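Local coordinates for protein minor fimbrium subunit Mfa5 (Porphyromonas gingivalis ATCC 33277, PDB 6TO1) that serves as an accessory subunit of the minor fimbriae, surface pili that mediate biofilm formation and adhesion to host cells and to other oral bacteria, at residues Y530-K542 / L557-F569. Numbering follows the deposited sequence.
Sequences YGVIKRHYVLVNK and LSEAHVLQSQDFF. With PO4 (phosphate ion), chain E.
Leu557 reaches Val540 through CD2, which lies 3.7 Å from Val540 CG1. His561 O accepts the backbone N-H of Leu539. His561 ND1 donates a nearly straight hydrogen bond to phosphate O4; this ion probably comes from the crystallisation liquor. Leu563 N donates to Tyr537 O at 2.8 Å. Gln564 lays NE2 over the centre of one face of the Tyr537 ring, 3.3 Å above its plane, and NE2 also donates to Asn600 OD1. Here the chain turns a corner, and a water bridges Gln564 O to Tyr537 N in place of a direct bond. Gln566 CG makes an off-centre CH-pi contact with the His536 ring. Asp567 pairs with Arg535 through two backbone bonds. Its chi1 of 62° lets OD1 take Arg535 NE in a 2.8 Å salt bridge. The guanidinium and carboxylate planes are 57° apart; Arg535 NH1 is held by Pro597 O. Phe569 N donates to Ile533 O, and Phe569 CB sits over the rim of one guanidinium face of Arg535. The motif is an antiparallel strand pair, interrupted at the corner. Strand 634-643 pairs in parallel with strand 530-539, in a mixed sheet at the far end of the modelled chain from the metal-bearing von Willebrand factor domain.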
ATOM      1  N   TYR A 530     -16.135  24.914 -30.139  1.00 24.16           N
ATOM      2  CA  TYR A 530     -17.010  26.014 -30.552  1.00 26.19           C
ATOM      3  C   TYR A 530     -16.310  27.359 -30.471  1.00 30.58           C
ATOM      4  O   TYR A 530     -15.649  27.671 -29.483  1.00 23.59           O
ATOM      5  CB  TYR A 530     -18.289  26.075 -29.672  1.00 22.68           C
ATOM      6  CG  TYR A 530     -19.082  24.799 -29.778  1.00 25.86           C
ATOM      7  CD1 TYR A 530     -20.077  24.644 -30.737  1.00 30.56           C
ATOM      8  CD2 TYR A 530     -18.775  23.705 -28.968  1.00 24.22           C
ATOM      9  CE1 TYR A 530     -20.752  23.450 -30.868  1.00 31.02           C
ATOM     10  CE2 TYR A 530     -19.442  22.523 -29.091  1.00 28.87           C
ATOM     11  CZ  TYR A 530     -20.430  22.393 -30.032  1.00 38.19           C
ATOM     12  OH  TYR A 530     -21.092  21.200 -30.138  1.00 35.68           O
ATOM     13  N   GLY A 531     -16.514  28.192 -31.494  1.00 22.00           N
ATOM     14  CA  GLY A 531     -16.012  29.544 -31.495  1.00 22.16           C
ATOM     15  C   GLY A 531     -17.147  30.555 -31.526  1.00 24.85           C
ATOM     16  O   GLY A 531     -18.327  30.205 -31.403  1.00 23.38           O
ATOM     17  N   VAL A 532     -16.754  31.824 -31.635  1.00 21.40           N
ATOM     18  CA  VAL A 532     -17.707  32.923 -31.720  1.00 25.36           C
ATOM     19  C   VAL A 532     -17.257  33.907 -32.784  1.00 27.88           C
ATOM     20  O   VAL A 532     -16.085  33.977 -33.149  1.00 24.25           O
ATOM     21  CB  VAL A 532     -17.874  33.670 -30.387  1.00 21.24           C
ATOM     22  CG1 VAL A 532     -18.399  32.751 -29.309  1.00 25.47           C
ATOM     23  CG2 VAL A 532     -16.563  34.325 -29.955  1.00 24.36           C
ATOM     24  N   ILE A 533     -18.219  34.693 -33.277  1.00 27.26           N
ATOM     25  CA  ILE A 533     -17.934  35.821 -34.151  1.00 25.22           C
ATOM     26  C   ILE A 533     -18.665  37.019 -33.579  1.00 29.74           C
ATOM     27  O   ILE A 533     -19.896  37.004 -33.463  1.00 24.32           O
ATOM     28  CB  ILE A 533     -18.337  35.548 -35.611  1.00 28.15           C
ATOM     29  CG1 ILE A 533     -17.371  34.516 -36.187  1.00 24.00           C
ATOM     30  CG2 ILE A 533     -18.309  36.842 -36.448  1.00 26.43           C
ATOM     31  CD1 ILE A 533     -17.735  33.933 -37.554  1.00 23.27           C
ATOM     32  N   LYS A 534     -17.903  38.007 -33.136  1.00 22.79           N
ATOM     33  CA  LYS A 534     -18.447  39.221 -32.578  1.00 22.26           C
ATOM     34  C   LYS A 534     -18.553  40.249 -33.704  1.00 20.39           C
ATOM     35  O   LYS A 534     -17.664  40.334 -34.557  1.00 23.32           O
ATOM     36  CB  LYS A 534     -17.548  39.756 -31.477  1.00 27.86           C
ATOM     37  CG  LYS A 534     -17.388  38.796 -30.313  1.00 31.95           C
ATOM     38  CD  LYS A 534     -16.670  39.468 -29.167  1.00 34.96           C
ATOM     39  CE  LYS A 534     -15.292  38.862 -28.917  1.00 43.74           C
ATOM     40  NZ  LYS A 534     -14.729  39.355 -27.608  1.00 44.46           N
ATOM     41  N   ARG A 535     -19.654  40.994 -33.710  1.00 24.47           N
ATOM     42  CA  ARG A 535     -19.864  42.103 -34.640  1.00 25.17           C
ATOM     43  C   ARG A 535     -19.824  43.404 -33.853  1.00 21.48           C
ATOM     44  O   ARG A 535     -20.531  43.551 -32.849  1.00 28.92           O
ATOM     45  CB  ARG A 535     -21.200  41.927 -35.361  1.00 23.95           C
ATOM     46  CG  ARG A 535     -21.230  40.667 -36.211  1.00 19.82           C
ATOM     47  CD  ARG A 535     -22.509  40.586 -37.058  1.00 24.31           C
ATOM     48  NE  ARG A 535     -23.651  40.190 -36.238  1.00 23.11           N
ATOM     49  CZ  ARG A 535     -24.795  39.721 -36.719  1.00 28.00           C
ATOM     50  NH1 ARG A 535     -24.980  39.617 -38.032  1.00 28.72           N
ATOM     51  NH2 ARG A 535     -25.753  39.350 -35.885  1.00 31.64           N
ATOM     52  N   HIS A 536     -18.959  44.321 -34.276  1.00 22.64           N
ATOM     53  CA  HIS A 536     -18.806  45.614 -33.634  1.00 20.04           C
ATOM     54  C   HIS A 536     -19.262  46.703 -34.605  1.00 18.45           C
ATOM     55  O   HIS A 536     -19.138  46.547 -35.821  1.00 22.07           O
ATOM     56  CB  HIS A 536     -17.359  45.888 -33.244  1.00 23.72           C
ATOM     57  CG  HIS A 536     -16.712  44.776 -32.476  1.00 28.47           C
ATOM     58  ND1 HIS A 536     -16.655  44.763 -31.097  1.00 29.51           N
ATOM     59  CD2 HIS A 536     -16.078  43.655 -32.897  1.00 29.36           C
ATOM     60  CE1 HIS A 536     -16.009  43.676 -30.698  1.00 28.99           C
ATOM     61  NE2 HIS A 536     -15.662  42.978 -31.770  1.00 23.23           N
ATOM     62  N   TYR A 537     -19.777  47.793 -34.052  1.00 23.41           N
ATOM     63  CA  TYR A 537     -20.402  48.874 -34.821  1.00 23.51           C
ATOM     64  C   TYR A 537     -19.765  50.187 -34.386  1.00 23.33           C
ATOM     65  O   TYR A 537     -20.080  50.721 -33.317  1.00 25.45           O
ATOM     66  CB  TYR A 537     -21.909  48.860 -34.600  1.00 19.54           C
ATOM     67  CG  TYR A 537     -22.524  47.513 -34.915  1.00 18.98           C
ATOM     68  CD1 TYR A 537     -22.917  47.200 -36.198  1.00 21.66           C
ATOM     69  CD2 TYR A 537     -22.638  46.507 -33.926  1.00 23.65           C
ATOM     70  CE1 TYR A 537     -23.427  45.988 -36.511  1.00 22.74           C
ATOM     71  CE2 TYR A 537     -23.182  45.280 -34.231  1.00 23.80           C
ATOM     72  CZ  TYR A 537     -23.574  45.022 -35.528  1.00 25.57           C
ATOM     73  OH  TYR A 537     -24.104  43.811 -35.907  1.00 24.39           O
ATOM     74  N   VAL A 538     -18.856  50.698 -35.213  1.00 22.23           N
ATOM     75  CA  VAL A 538     -17.974  51.775 -34.794  1.00 24.79           C
ATOM     76  C   VAL A 538     -17.998  52.950 -35.765  1.00 24.27           C
ATOM     77  O   VAL A 538     -18.364  52.830 -36.934  1.00 23.13           O
ATOM     78  CB  VAL A 538     -16.515  51.267 -34.618  1.00 25.61           C
ATOM     79  CG1 VAL A 538     -16.462  50.174 -33.519  1.00 27.51           C
ATOM     80  CG2 VAL A 538     -15.959  50.750 -35.915  1.00 30.93           C
ATOM     81  N   LEU A 539     -17.495  54.071 -35.272  1.00 22.88           N
ATOM     82  CA  LEU A 539     -17.592  55.370 -35.914  1.00 25.17           C
ATOM     83  C   LEU A 539     -16.328  55.686 -36.696  1.00 35.27           C
ATOM     84  O   LEU A 539     -15.217  55.503 -36.191  1.00 30.60           O
ATOM     85  CB  LEU A 539     -17.833  56.441 -34.847  1.00 27.70           C
ATOM     86  CG  LEU A 539     -17.949  57.910 -35.287  1.00 28.52           C
ATOM     87  CD1 LEU A 539     -19.182  58.015 -36.172  1.00 26.47           C
ATOM     88  CD2 LEU A 539     -18.032  58.874 -34.126  1.00 30.29           C
ATOM     89  N   VAL A 540     -16.503  56.136 -37.940  1.00 25.33           N
ATOM     90  CA  VAL A 540     -15.414  56.728 -38.706  1.00 27.88           C
ATOM     91  C   VAL A 540     -15.829  58.135 -39.116  1.00 33.19           C
ATOM     92  O   VAL A 540     -17.014  58.495 -39.130  1.00 28.63           O
ATOM     93  CB  VAL A 540     -15.017  55.914 -39.948  1.00 28.11           C
ATOM     94  CG1 VAL A 540     -14.509  54.536 -39.555  1.00 25.51           C
ATOM     95  CG2 VAL A 540     -16.202  55.814 -40.922  1.00 27.10           C
ATOM     96  N   ASN A 541     -14.837  58.939 -39.461  1.00 32.08           N
ATOM     97  CA  ASN A 541     -15.153  60.262 -39.955  1.00 34.08           C
ATOM     98  C   ASN A 541     -15.429  60.222 -41.458  1.00 29.44           C
ATOM     99  O   ASN A 541     -15.465  59.165 -42.103  1.00 30.53           O
ATOM    100  CB  ASN A 541     -14.039  61.256 -39.593  1.00 28.99           C
ATOM    101  CG  ASN A 541     -12.727  60.948 -40.258  1.00 32.77           C
ATOM    102  OD1 ASN A 541     -12.677  60.260 -41.271  1.00 32.27           O
ATOM    103  ND2 ASN A 541     -11.640  61.482 -39.699  1.00 41.69           N
ATOM    104  N   LYS A 542     -15.639  61.438 -41.996  1.00 38.92           N
ATOM    105  CA  LYS A 542     -15.830  61.674 -43.426  1.00 36.70           C
ATOM    106  C   LYS A 542     -14.817  61.025 -44.338  1.00 36.82           C
ATOM    107  O   LYS A 542     -15.121  60.767 -45.503  1.00 38.40           O
ATOM    108  CB  LYS A 542     -15.634  63.147 -43.688  1.00 47.58           C
ATOM    109  CG  LYS A 542     -16.503  64.044 -43.017  1.00 56.17           C
ATOM    110  CD  LYS A 542     -15.885  65.439 -42.911  1.00 70.72           C
ATOM    111  CE  LYS A 542     -15.558  66.023 -44.249  1.00 67.98           C
ATOM    112  NZ  LYS A 542     -14.326  66.925 -44.213  1.00 68.54           N
ATOM    113  N   LEU A 557      -9.803  50.550 -35.859  1.00 37.77           N
ATOM    114  CA  LEU A 557     -11.240  50.532 -35.641  1.00 34.71           C
ATOM    115  C   LEU A 557     -11.586  49.988 -34.271  1.00 33.21           C
ATOM    116  O   LEU A 557     -12.614  50.361 -33.702  1.00 31.70           O
ATOM    117  CB  LEU A 557     -11.907  49.696 -36.729  1.00 30.07           C
ATOM    118  CG  LEU A 557     -11.828  50.360 -38.115  1.00 34.56           C
ATOM    119  CD1 LEU A 557     -12.002  49.348 -39.221  1.00 36.71           C
ATOM    120  CD2 LEU A 557     -12.871  51.452 -38.202  1.00 37.46           C
ATOM    121  N   SER A 558     -10.750  49.097 -33.721  1.00 32.18           N
ATOM    122  CA  SER A 558     -11.048  48.578 -32.393  1.00 30.41           C
ATOM    123  C   SER A 558     -10.983  49.659 -31.333  1.00 28.60           C
ATOM    124  O   SER A 558     -11.481  49.447 -30.225  1.00 43.39           O
ATOM    125  CB  SER A 558     -10.097  47.437 -32.034  1.00 41.26           C
ATOM    126  OG  SER A 558      -8.754  47.856 -32.111  1.00 35.54           O
ATOM    127  N   GLU A 559     -10.390  50.808 -31.649  1.00 31.72           N
ATOM    128  CA  GLU A 559     -10.329  51.925 -30.722  1.00 36.51           C
ATOM    129  C   GLU A 559     -11.409  52.962 -30.976  1.00 39.08           C
ATOM    130  O   GLU A 559     -11.525  53.921 -30.206  1.00 35.17           O
ATOM    131  CB  GLU A 559      -8.959  52.614 -30.807  1.00 47.02           C
ATOM    132  CG  GLU A 559      -7.772  51.764 -30.342  1.00 49.01           C
ATOM    133  CD  GLU A 559      -6.454  52.232 -30.955  1.00 56.49           C
ATOM    134  OE1 GLU A 559      -5.793  53.106 -30.361  1.00 65.87           O
ATOM    135  OE2 GLU A 559      -6.087  51.741 -32.046  1.00 58.49           O
ATOM    136  N   ALA A 560     -12.179  52.809 -32.047  1.00 41.33           N
ATOM    137  CA  ALA A 560     -13.118  53.845 -32.429  1.00 40.00           C
ATOM    138  C   ALA A 560     -14.357  53.807 -31.546  1.00 33.17           C
ATOM    139  O   ALA A 560     -14.681  52.800 -30.908  1.00 35.61           O
ATOM    140  CB  ALA A 560     -13.521  53.694 -33.900  1.00 35.00           C
ATOM    141  N   HIS A 561     -15.065  54.928 -31.546  1.00 32.76           N
ATOM    142  CA  HIS A 561     -16.292  55.062 -30.794  1.00 29.34           C
ATOM    143  C   HIS A 561     -17.300  53.991 -31.178  1.00 36.10           C
ATOM    144  O   HIS A 561     -17.560  53.755 -32.365  1.00 29.58           O
ATOM    145  CB  HIS A 561     -16.883  56.441 -31.039  1.00 31.75           C
ATOM    146  CG  HIS A 561     -18.181  56.674 -30.335  1.00 32.93           C
ATOM    147  ND1 HIS A 561     -18.295  56.667 -28.960  1.00 40.05           N
ATOM    148  CD2 HIS A 561     -19.426  56.908 -30.817  1.00 31.95           C
ATOM    149  CE1 HIS A 561     -19.550  56.912 -28.626  1.00 32.72           C
ATOM    150  NE2 HIS A 561     -20.258  57.066 -29.735  1.00 28.61           N
ATOM    151  N   VAL A 562     -17.875  53.359 -30.161  1.00 30.17           N
ATOM    152  CA  VAL A 562     -18.886  52.323 -30.341  1.00 34.21           C
ATOM    153  C   VAL A 562     -20.260  52.978 -30.444  1.00 34.00           C
ATOM    154  O   VAL A 562     -20.680  53.705 -29.536  1.00 32.34           O
ATOM    155  CB  VAL A 562     -18.850  51.304 -29.188  1.00 27.10           C
ATOM    156  CG1 VAL A 562     -19.976  50.312 -29.352  1.00 29.76           C
ATOM    157  CG2 VAL A 562     -17.524  50.613 -29.167  1.00 30.99           C
ATOM    158  N   LEU A 563     -20.975  52.695 -31.542  1.00 28.02           N
ATOM    159  CA  LEU A 563     -22.269  53.319 -31.806  1.00 30.72           C
ATOM    160  C   LEU A 563     -23.457  52.467 -31.392  1.00 28.34           C
ATOM    161  O   LEU A 563     -24.555  53.001 -31.204  1.00 26.24           O
ATOM    162  CB  LEU A 563     -22.416  53.619 -33.306  1.00 22.99           C
ATOM    163  CG  LEU A 563     -21.470  54.681 -33.851  1.00 23.23           C
ATOM    164  CD1 LEU A 563     -21.374  54.603 -35.380  1.00 28.25           C
ATOM    165  CD2 LEU A 563     -21.962  56.049 -33.399  1.00 26.51           C
ATOM    166  N   GLN A 564     -23.266  51.164 -31.287  1.00 28.01           N
ATOM    167  CA  GLN A 564     -24.332  50.201 -31.095  1.00 27.89           C
ATOM    168  C   GLN A 564     -23.711  49.003 -30.389  1.00 27.35           C
ATOM    169  O   GLN A 564     -22.569  48.638 -30.683  1.00 26.22           O
ATOM    170  CB  GLN A 564     -24.918  49.818 -32.441  1.00 27.92           C
ATOM    171  CG  GLN A 564     -25.905  48.719 -32.421  1.00 43.23           C
ATOM    172  CD  GLN A 564     -26.541  48.558 -33.775  1.00 33.94           C
ATOM    173  OE1 GLN A 564     -27.490  49.254 -34.108  1.00 36.05           O
ATOM    174  NE2 GLN A 564     -26.018  47.646 -34.567  1.00 36.32           N
ATOM    175  N   SER A 565     -24.459  48.388 -29.473  1.00 28.15           N
ATOM    176  CA  SER A 565     -23.907  47.279 -28.699  1.00 28.55           C
ATOM    177  C   SER A 565     -23.363  46.175 -29.597  1.00 21.14           C
ATOM    178  O   SER A 565     -23.993  45.762 -30.578  1.00 26.00           O
ATOM    179  CB  SER A 565     -24.983  46.692 -27.781  1.00 32.45           C
ATOM    180  OG  SER A 565     -25.416  47.645 -26.833  1.00 38.30           O
ATOM    181  N   GLN A 566     -22.183  45.675 -29.244  1.00 25.54           N
ATOM    182  CA  GLN A 566     -21.654  44.501 -29.917  1.00 26.94           C
ATOM    183  C   GLN A 566     -22.664  43.364 -29.829  1.00 27.90           C
ATOM    184  O   GLN A 566     -23.419  43.255 -28.861  1.00 32.48           O
ATOM    185  CB  GLN A 566     -20.314  44.119 -29.286  1.00 33.01           C
ATOM    186  CG  GLN A 566     -19.728  42.837 -29.789  1.00 33.37           C
ATOM    187  CD  GLN A 566     -19.749  41.756 -28.725  1.00 45.37           C
ATOM    188  OE1 GLN A 566     -19.218  41.930 -27.627  1.00 48.79           O
ATOM    189  NE2 GLN A 566     -20.367  40.633 -29.046  1.00 43.20           N
ATOM    190  N   ASP A 567     -22.735  42.552 -30.884  1.00 26.69           N
ATOM    191  CA  ASP A 567     -23.585  41.368 -30.864  1.00 31.30           C
ATOM    192  C   ASP A 567     -22.817  40.203 -31.478  1.00 36.83           C
ATOM    193  O   ASP A 567     -21.688  40.354 -31.952  1.00 31.90           O
ATOM    194  CB  ASP A 567     -24.938  41.595 -31.567  1.00 24.69           C
ATOM    195  CG  ASP A 567     -24.818  41.930 -33.061  1.00 40.83           C
ATOM    196  OD1 ASP A 567     -23.890  41.473 -33.733  1.00 36.82           O
ATOM    197  OD2 ASP A 567     -25.697  42.640 -33.579  1.00 37.09           O
ATOM    198  N   PHE A 568     -23.432  39.028 -31.466  1.00 27.59           N
ATOM    199  CA  PHE A 568     -22.821  37.828 -31.998  1.00 26.28           C
ATOM    200  C   PHE A 568     -23.521  37.395 -33.270  1.00 32.75           C
ATOM    201  O   PHE A 568     -24.722  37.629 -33.447  1.00 32.78           O
ATOM    202  CB  PHE A 568     -22.873  36.684 -30.984  1.00 31.09           C
ATOM    203  CG  PHE A 568     -22.004  36.906 -29.803  1.00 28.59           C
ATOM    204  CD1 PHE A 568     -22.508  37.497 -28.664  1.00 31.94           C
ATOM    205  CD2 PHE A 568     -20.663  36.546 -29.829  1.00 31.41           C
ATOM    206  CE1 PHE A 568     -21.712  37.716 -27.561  1.00 33.31           C
ATOM    207  CE2 PHE A 568     -19.860  36.770 -28.712  1.00 26.07           C
ATOM    208  CZ  PHE A 568     -20.392  37.354 -27.578  1.00 36.51           C
ATOM    209  N   PHE A 569     -22.751  36.739 -34.130  1.00 24.87           N
ATOM    210  CA  PHE A 569     -23.209  36.191 -35.395  1.00 28.56           C
ATOM    211  C   PHE A 569     -23.321  34.683 -35.283  1.00 38.77           C
ATOM    212  O   PHE A 569     -22.388  34.022 -34.817  1.00 31.35           O
ATOM    213  CB  PHE A 569     -22.240  36.543 -36.530  1.00 24.71           C
ATOM    214  CG  PHE A 569     -22.420  35.707 -37.782  1.00 38.75           C
ATOM    215  CD1 PHE A 569     -23.375  36.041 -38.731  1.00 36.09           C
ATOM    216  CD2 PHE A 569     -21.616  34.599 -38.015  1.00 26.47           C
ATOM    217  CE1 PHE A 569     -23.537  35.277 -39.881  1.00 36.87           C
ATOM    218  CE2 PHE A 569     -21.778  33.824 -39.151  1.00 42.04           C
ATOM    219  CZ  PHE A 569     -22.734  34.170 -40.097  1.00 40.04           C
TER
HETATM  220  P   PO4 E1104     -15.148  57.325 -27.403  1.00 43.03           P
HETATM  221  O1  PO4 E1104     -14.318  56.724 -28.509  1.00 47.31           O
HETATM  222  O2  PO4 E1104     -15.612  58.714 -27.778  1.00 50.06           O
HETATM  223  O3  PO4 E1104     -14.276  57.382 -26.173  1.00 53.29           O
HETATM  224  O4  PO4 E1104     -16.350  56.448 -27.100  1.00 39.56           O
HETATM  225  O   HOH W   1     -20.827  33.972 -32.499  1.00 24.73           O
HETATM  226  O   HOH W   2     -20.144  47.321 -31.267  1.00 24.29           O